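Local coordinates for protein ArsR family transcriptional regulator (Comamonas testosteroni, PDB 6UVU) that acts as an antimony(III)-responsive transcriptional repressor of the ArsR family and probably binds DNA through a winged helix-turn-helix domain, at residues N75-L80 with R84-A89; H49-S54 with Y97-P102; K37-D42 with P102-M107. All coordinates share one frame; numbering follows the deposited sequence.

Contact 1: N75-L80 with R84-A89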
# COMPACT_ATOMS: atom_id res chain seq x y z
N ASN B 75 -9.69 3.60 20.73
CA ASN B 75 -8.35 4.16 20.77
C ASN B 75 -7.76 4.18 19.37
O ASN B 75 -7.18 5.19 18.95
CB ASN B 75 -7.50 3.38 21.77
CG ASN B 75 -8.07 3.43 23.20
OD1 ASN B 75 -8.93 4.28 23.53
ND2 ASN B 75 -7.61 2.51 24.05
N GLN B 76 -7.98 3.11 18.60
CA GLN B 76 -7.49 3.05 17.22
C GLN B 76 -8.05 4.19 16.38
O GLN B 76 -7.34 4.75 15.53
CB GLN B 76 -7.88 1.71 16.59
CG GLN B 76 -7.11 0.50 17.12
CD GLN B 76 -5.96 0.11 16.21
OE1 GLN B 76 -5.30 0.96 15.61
NE2 GLN B 76 -5.73 -1.20 16.09
N LEU B 77 -9.33 4.53 16.57
CA LEU B 77 -9.93 5.56 15.73
C LEU B 77 -9.43 6.95 16.10
O LEU B 77 -9.13 7.76 15.21
CB LEU B 77 -11.46 5.49 15.81
CG LEU B 77 -12.10 4.26 15.19
CD1 LEU B 77 -13.55 4.20 15.57
CD2 LEU B 77 -11.94 4.26 13.69
N GLN B 78 -9.31 7.26 17.39
CA GLN B 78 -8.77 8.58 17.72
C GLN B 78 -7.34 8.75 17.21
O GLN B 78 -6.95 9.85 16.83
CB GLN B 78 -8.88 8.88 19.22
CG GLN B 78 -8.98 7.70 20.17
CD GLN B 78 -9.75 8.03 21.45
OE1 GLN B 78 -10.03 9.21 21.73
NE2 GLN B 78 -10.11 7.00 22.24
N ARG B 79 -6.56 7.66 17.13
CA ARG B 79 -5.22 7.77 16.54
C ARG B 79 -5.28 8.12 15.06
O ARG B 79 -4.52 8.97 14.58
CB ARG B 79 -4.42 6.48 16.74
CG ARG B 79 -4.32 6.00 18.16
CD ARG B 79 -3.50 6.97 19.00
NE ARG B 79 -4.07 7.06 20.34
CZ ARG B 79 -4.92 8.01 20.71
NH1 ARG B 79 -5.41 8.01 21.94
NH2 ARG B 79 -5.28 8.98 19.87
N LEU B 80 -6.14 7.41 14.30
CA LEU B 80 -6.29 7.74 12.88
C LEU B 80 -6.75 9.18 12.70
O LEU B 80 -6.31 9.88 11.77
CB LEU B 80 -7.29 6.79 12.20
CG LEU B 80 -6.86 5.48 11.49
CD1 LEU B 80 -5.47 5.59 10.89
CD2 LEU B 80 -6.97 4.28 12.41
N ARG B 84 -4.92 12.56 11.04
CA ARG B 84 -5.72 13.24 10.02
C ARG B 84 -6.21 12.30 8.93
O ARG B 84 -6.47 12.72 7.80
CB ARG B 84 -4.96 14.42 9.40
CG ARG B 84 -4.74 15.56 10.40
CD ARG B 84 -3.65 16.50 9.95
NE ARG B 84 -2.46 15.78 9.50
CZ ARG B 84 -1.49 15.33 10.30
NH1 ARG B 84 -1.56 15.50 11.63
NH2 ARG B 84 -0.46 14.69 9.77
N ILE B 85 -6.37 11.02 9.25
CA ILE B 85 -6.92 10.10 8.25
C ILE B 85 -8.45 10.12 8.32
O ILE B 85 -9.12 9.93 7.30
CB ILE B 85 -6.38 8.67 8.46
CG1 ILE B 85 -4.83 8.65 8.50
CG2 ILE B 85 -6.92 7.70 7.39
CD1 ILE B 85 -4.16 8.96 7.20
N LEU B 86 -8.98 10.34 9.52
CA LEU B 86 -10.40 10.36 9.79
C LEU B 86 -10.83 11.75 10.28
O LEU B 86 -10.00 12.58 10.66
CB LEU B 86 -10.77 9.32 10.85
CG LEU B 86 -10.32 7.89 10.57
CD1 LEU B 86 -10.77 6.96 11.65
CD2 LEU B 86 -10.81 7.43 9.23
N ARG B 87 -12.13 11.99 10.22
CA ARG B 87 -12.78 13.10 10.90
C ARG B 87 -13.67 12.50 11.98
O ARG B 87 -14.45 11.58 11.71
CB ARG B 87 -13.60 13.93 9.91
CG ARG B 87 -14.39 15.10 10.50
CD ARG B 87 -14.95 15.96 9.37
NE ARG B 87 -16.30 16.44 9.64
CZ ARG B 87 -17.41 15.71 9.47
NH1 ARG B 87 -17.32 14.46 9.03
NH2 ARG B 87 -18.60 16.24 9.74
N ALA B 88 -13.51 12.99 13.22
CA ALA B 88 -14.32 12.53 14.36
C ALA B 88 -15.36 13.60 14.68
O ALA B 88 -15.02 14.68 15.19
CB ALA B 88 -13.44 12.23 15.57
N ALA B 89 -16.63 13.30 14.39
CA ALA B 89 -17.73 14.24 14.58
C ALA B 89 -18.47 13.86 15.86
O ALA B 89 -19.08 12.78 15.93
CB ALA B 89 -18.68 14.22 13.40

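Contact 2: H49-S54 with Y97-P102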
# COMPACT_ATOMS: atom_id res chain seq x y z
N HIS B 49 -11.78 -0.32 5.94
CA HIS B 49 -12.76 -0.84 5.00
C HIS B 49 -14.18 -0.75 5.57
O HIS B 49 -15.10 -0.33 4.88
CB HIS B 49 -12.43 -2.29 4.63
CG HIS B 49 -13.32 -2.83 3.55
ND1 HIS B 49 -13.62 -4.17 3.42
CD2 HIS B 49 -13.98 -2.20 2.55
CE1 HIS B 49 -14.42 -4.34 2.39
NE2 HIS B 49 -14.66 -3.16 1.84
N ALA B 50 -14.37 -1.17 6.83
CA ALA B 50 -15.68 -1.08 7.46
C ALA B 50 -16.20 0.35 7.48
O ALA B 50 -17.40 0.59 7.30
CB ALA B 50 -15.62 -1.65 8.88
N LEU B 51 -15.31 1.33 7.68
CA LEU B 51 -15.69 2.74 7.59
C LEU B 51 -16.02 3.15 6.17
O LEU B 51 -16.94 3.93 5.93
CB LEU B 51 -14.58 3.62 8.13
CG LEU B 51 -14.34 3.54 9.62
CD1 LEU B 51 -13.00 4.20 9.94
CD2 LEU B 51 -15.49 4.25 10.34
N ALA B 52 -15.25 2.65 5.20
CA ALA B 52 -15.47 3.01 3.80
C ALA B 52 -16.78 2.43 3.28
O ALA B 52 -17.45 3.07 2.46
CB ALA B 52 -14.30 2.54 2.93
N ARG B 53 -17.12 1.20 3.70
CA ARG B 53 -18.37 0.57 3.26
C ARG B 53 -19.58 1.37 3.71
O ARG B 53 -20.49 1.65 2.92
CB ARG B 53 -18.51 -0.85 3.83
CG ARG B 53 -17.48 -1.84 3.41
CD ARG B 53 -17.86 -3.26 3.84
NE ARG B 53 -18.92 -3.83 3.01
CZ ARG B 53 -20.04 -4.35 3.49
NH1 ARG B 53 -20.27 -4.38 4.80
NH2 ARG B 53 -20.94 -4.84 2.66
N SER B 54 -19.62 1.72 4.98
CA SER B 54 -20.75 2.36 5.63
C SER B 54 -20.77 3.87 5.46
O SER B 54 -21.79 4.50 5.75
CB SER B 54 -20.73 2.06 7.12
OG SER B 54 -19.62 2.74 7.70
N TYR B 97 -17.21 8.57 12.98
CA TYR B 97 -15.91 8.63 12.32
C TYR B 97 -16.07 8.43 10.82
O TYR B 97 -16.79 7.53 10.39
CB TYR B 97 -14.98 7.55 12.87
CG TYR B 97 -14.46 7.83 14.25
CD1 TYR B 97 -13.31 8.59 14.45
CD2 TYR B 97 -15.11 7.33 15.36
CE1 TYR B 97 -12.83 8.83 15.71
CE2 TYR B 97 -14.63 7.56 16.63
CZ TYR B 97 -13.51 8.31 16.80
OH TYR B 97 -13.08 8.53 18.09
N ARG B 98 -15.39 9.27 10.03
CA ARG B 98 -15.40 9.19 8.57
C ARG B 98 -13.98 9.35 8.04
O ARG B 98 -13.19 10.11 8.60
CB ARG B 98 -16.30 10.27 7.97
CG ARG B 98 -16.81 9.94 6.58
CD ARG B 98 -17.54 11.12 5.95
NE ARG B 98 -18.64 11.61 6.78
CZ ARG B 98 -19.89 11.13 6.71
NH1 ARG B 98 -20.17 10.15 5.86
NH2 ARG B 98 -20.84 11.63 7.50
N ILE B 99 -13.67 8.65 6.95
CA ILE B 99 -12.38 8.77 6.26
C ILE B 99 -12.37 10.06 5.46
O ILE B 99 -13.21 10.27 4.59
CB ILE B 99 -12.14 7.56 5.33
CG1 ILE B 99 -12.03 6.24 6.08
CG2 ILE B 99 -10.89 7.78 4.49
CD1 ILE B 99 -12.06 5.03 5.15
N VAL B 100 -11.38 10.92 5.73
CA VAL B 100 -11.22 12.15 4.97
C VAL B 100 -9.88 12.23 4.24
O VAL B 100 -9.60 13.24 3.58
CB VAL B 100 -11.42 13.39 5.87
CG1 VAL B 100 -12.86 13.44 6.38
CG2 VAL B 100 -10.44 13.38 7.02
N ASP B 101 -9.05 11.18 4.29
CA ASP B 101 -7.86 11.13 3.44
C ASP B 101 -8.20 10.40 2.14
O ASP B 101 -8.42 9.18 2.16
CB ASP B 101 -6.73 10.42 4.18
CG ASP B 101 -5.38 10.60 3.50
OD1 ASP B 101 -5.28 10.45 2.27
OD2 ASP B 101 -4.40 10.88 4.21
N PRO B 102 -8.26 11.09 0.99
CA PRO B 102 -8.57 10.37 -0.26
C PRO B 102 -7.42 9.48 -0.75
O PRO B 102 -7.67 8.48 -1.43
CB PRO B 102 -8.86 11.50 -1.26
CG PRO B 102 -7.99 12.61 -0.78
CD PRO B 102 -7.96 12.51 0.74
O HOH W 1 -15.71 6.77 5.90

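Contact 3: K37-D42 with P102-M107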
# COMPACT_ATOMS: atom_id res chain seq x y z
N LYS B 37 2.61 2.92 5.64
CA LYS B 37 2.71 2.56 7.06
C LYS B 37 1.33 2.55 7.72
O LYS B 37 1.00 1.63 8.48
CB LYS B 37 3.64 3.51 7.81
CG LYS B 37 5.14 3.29 7.58
CD LYS B 37 5.98 4.23 8.44
CE LYS B 37 7.46 4.24 8.00
NZ LYS B 37 8.23 5.26 8.77
N VAL B 38 0.51 3.57 7.45
CA VAL B 38 -0.84 3.60 8.00
C VAL B 38 -1.63 2.37 7.55
O VAL B 38 -2.31 1.71 8.35
CB VAL B 38 -1.54 4.91 7.60
CG1 VAL B 38 -3.01 4.83 7.92
CG2 VAL B 38 -0.90 6.08 8.33
N LEU B 39 -1.55 2.02 6.27
CA LEU B 39 -2.30 0.87 5.78
C LEU B 39 -1.67 -0.48 6.13
O LEU B 39 -2.36 -1.50 6.03
CB LEU B 39 -2.45 0.97 4.27
CG LEU B 39 -3.38 2.10 3.85
CD1 LEU B 39 -3.07 2.43 2.43
CD2 LEU B 39 -4.84 1.69 4.03
N ALA B 40 -0.40 -0.52 6.53
CA ALA B 40 0.29 -1.79 6.72
C ALA B 40 0.00 -2.41 8.08
O ALA B 40 0.94 -2.75 8.82
CB ALA B 40 1.80 -1.61 6.56
N ASN B 41 -1.28 -2.57 8.42
CA ASN B 41 -1.70 -3.24 9.65
C ASN B 41 -3.07 -3.88 9.43
O ASN B 41 -4.02 -3.21 9.00
CB ASN B 41 -1.76 -2.27 10.83
CG ASN B 41 -2.28 -2.91 12.10
OD1 ASN B 41 -3.47 -2.89 12.38
ND2 ASN B 41 -1.37 -3.49 12.88
N ASP B 42 -3.15 -5.17 9.74
CA ASP B 42 -4.36 -5.98 9.63
C ASP B 42 -5.60 -5.27 10.19
O ASP B 42 -6.57 -5.03 9.48
CB ASP B 42 -4.09 -7.29 10.38
CG ASP B 42 -4.86 -8.45 9.82
OD1 ASP B 42 -6.08 -8.54 10.09
OD2 ASP B 42 -4.23 -9.29 9.13
N PRO B 102 -8.26 11.09 0.99
CA PRO B 102 -8.57 10.37 -0.26
C PRO B 102 -7.42 9.48 -0.75
O PRO B 102 -7.67 8.48 -1.43
CB PRO B 102 -8.86 11.50 -1.26
CG PRO B 102 -7.99 12.61 -0.78
CD PRO B 102 -7.96 12.51 0.74
N CYS B 103 -6.17 9.82 -0.44
CA CYS B 103 -5.07 8.94 -0.79
C CYS B 103 -5.20 7.59 -0.10
O CYS B 103 -4.99 6.55 -0.72
CB CYS B 103 -3.74 9.59 -0.43
SG CYS B 103 -3.45 11.10 -1.34
N VAL B 104 -5.51 7.60 1.20
CA VAL B 104 -5.78 6.36 1.91
C VAL B 104 -6.90 5.61 1.23
O VAL B 104 -6.85 4.38 1.08
CB VAL B 104 -6.09 6.65 3.39
CG1 VAL B 104 -7.00 5.57 4.02
CG2 VAL B 104 -4.82 6.77 4.19
N LEU B 105 -7.91 6.34 0.74
CA LEU B 105 -9.09 5.70 0.17
C LEU B 105 -8.77 5.00 -1.15
O LEU B 105 -9.17 3.86 -1.36
CB LEU B 105 -10.20 6.73 -0.03
CG LEU B 105 -11.52 6.10 -0.45
CD1 LEU B 105 -12.02 5.15 0.65
CD2 LEU B 105 -12.54 7.19 -0.72
N ARG B 106 -8.07 5.68 -2.06
CA ARG B 106 -7.71 5.02 -3.31
C ARG B 106 -6.82 3.81 -3.08
O ARG B 106 -6.93 2.80 -3.80
CB ARG B 106 -7.00 6.00 -4.25
CG ARG B 106 -7.44 7.44 -4.19
CD ARG B 106 -7.59 8.03 -5.56
NE ARG B 106 -6.40 7.89 -6.40
CZ ARG B 106 -5.68 8.92 -6.86
NH1 ARG B 106 -6.04 10.17 -6.56
NH2 ARG B 106 -4.61 8.72 -7.62
N MET B 107 -5.93 3.88 -2.08
CA MET B 107 -5.02 2.76 -1.82
C MET B 107 -5.76 1.58 -1.21
O MET B 107 -5.49 0.42 -1.57
CB MET B 107 -3.86 3.22 -0.92
CG MET B 107 -2.65 2.25 -0.90
SD MET B 107 -1.86 1.89 -2.50
CE MET B 107 -0.94 3.41 -2.77

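Contact 1: N75-L80 with R84-A89
Leu80 meets Ile85 and Leu86 where helix 70-82 of the winged helix-turn-helix fold turns into strand 86-91, the first strand of the wing. In this fold helix 70-82 is the expected recognition helix. The tight part is apolar. CD1 of Leu86 touches two leucines one helical turn apart, 3.5 Å from CB of Leu80 and 3.6 Å from CD2 of Leu77. CG of Leu86 is also close to CB of Leu80, at 3.6 Å. The side chain of Leu86 reaches this place with CG anti to its own carbonyl carbon (chi1 -53°). On its other flank Leu80 sets CD1 against CG1 of Ile85 at 3.9 Å. Leu77 also touches Leu51, Leu62 and Tyr97, so the packed side runs on into the domain core. The solvent side is looser: Arg79, Arg84 and Arg87 are exposed, and Arg79 forms a salt bridge with Asp82. Arg84 has positive phi (70°) and ends the helix in a Schellman motif. In one of its bonds N of Ile85 donates to O of Leu80 at 2.8 Å, with an N-H...O angle of 158°.

Contact 2: H49-S54 with Y97-P102
Leu51 and Ala52 of helix 42-54 pack on Tyr97 and Ile99 of strand 94-99, the second strand of the wing in this winged helix-turn-helix fold. Leu51 covers two places on the strand. Its CD2 methyl lies 3.5 Å from the backbone O of Tyr97 and 4.2 Å from CB of the same residue. The tyrosine ring leads away from the helix, so the contact uses the base of that side chain. Further along, CB of Leu51 is 4.1 Å from CD1 of Ile99. That methyl also sits 4.0 Å from CB of Ala52. Ile99 reaches this far because CG1 is anti to its carbonyl carbon (chi1 -64°) and the chain continues extended to CD1 (chi2 169°).

No direct hydrogen bond joins the two segments. One water does so instead. It donates to O of Leu51 at 3.1 Å and accepts from N of Ile99 at 3.0 Å, giving two backbone atoms a shared partner.

The next shell holds the helix end. Ser54 OG donates to O of Ala50, in the carbonyl plane and on a lone pair, and is also bonded to N of Gly56. His49 ND1 bonds to N of Ile24 of the second subunit.

The axes of 49-54 and 97-99 run almost at right angles (91°) and come within 8.0 Å. Leu62 of helix 59-65, Leu77 of helix 70-82 and Leu86 of strand 86-91 close around Leu51, while Leu108 of helix 102-121 covers Ala52.

Contact 3: K37-D42 with P102-M107
The end of helix 26-39 meets the start of helix 102-121, two helices that flank the winged helix-turn-helix core and both reach the second subunit. Leu39 carries the contact. Its CD1 methyl presses on the base of Met107, 3.4 Å from CG and 3.5 Å from CB. The Met107 CG to Leu39 CD1 approach is tighter than usual for two carbons. Met107 has CG anti to its backbone N (chi1 -164°). Its chain then bends at both following torsions, and this leads the thioether away from Leu39. The other methyl of Leu39, CD2, faces CG1 of Val104 more loosely at 4.4 Å. Val104 and Met107 are one turn apart, so the leucine fork spans one helical turn.

After Leu39 the chain leaves the helix in an inverse gamma turn centred on Ala40. Asn41 then caps helix 42-54, with OD1 accepting from N of Arg44. Leu45 and Leu48 of that helix also touch Leu39, as does Phe36 of the second subunit. Arg106, whose side chain lies outside this contact, forms a salt bridge with Glu117 of that subunit.

No hydrogen bond crosses between the two segments. Across these segments the contact is buried hydrocarbon, so the fit depends on the shapes of Leu39, Val104 and Met107.

From the N terminus, helix 26-39 supplies the first side of contact 3 and helix 42-54 the first side of contact 2. Helix 70-82 and strand 86-91 then form contact 1, a short local closure. Strand 94-99 returns to close the loop of contact 2, and helix 102-121 closes that of contact 3. The three loops are therefore nested, with contact 1 innermost and none crossing. Contacts 1 and 2 are joined through the two-stranded wing, where the backbones of Arg87 and Arg98 pair. Ile85 and Leu80 of contact 1 pack on Val104 and Val38 of contact 3. Contacts 2 and 3 share Pro102, and both touch the second subunit.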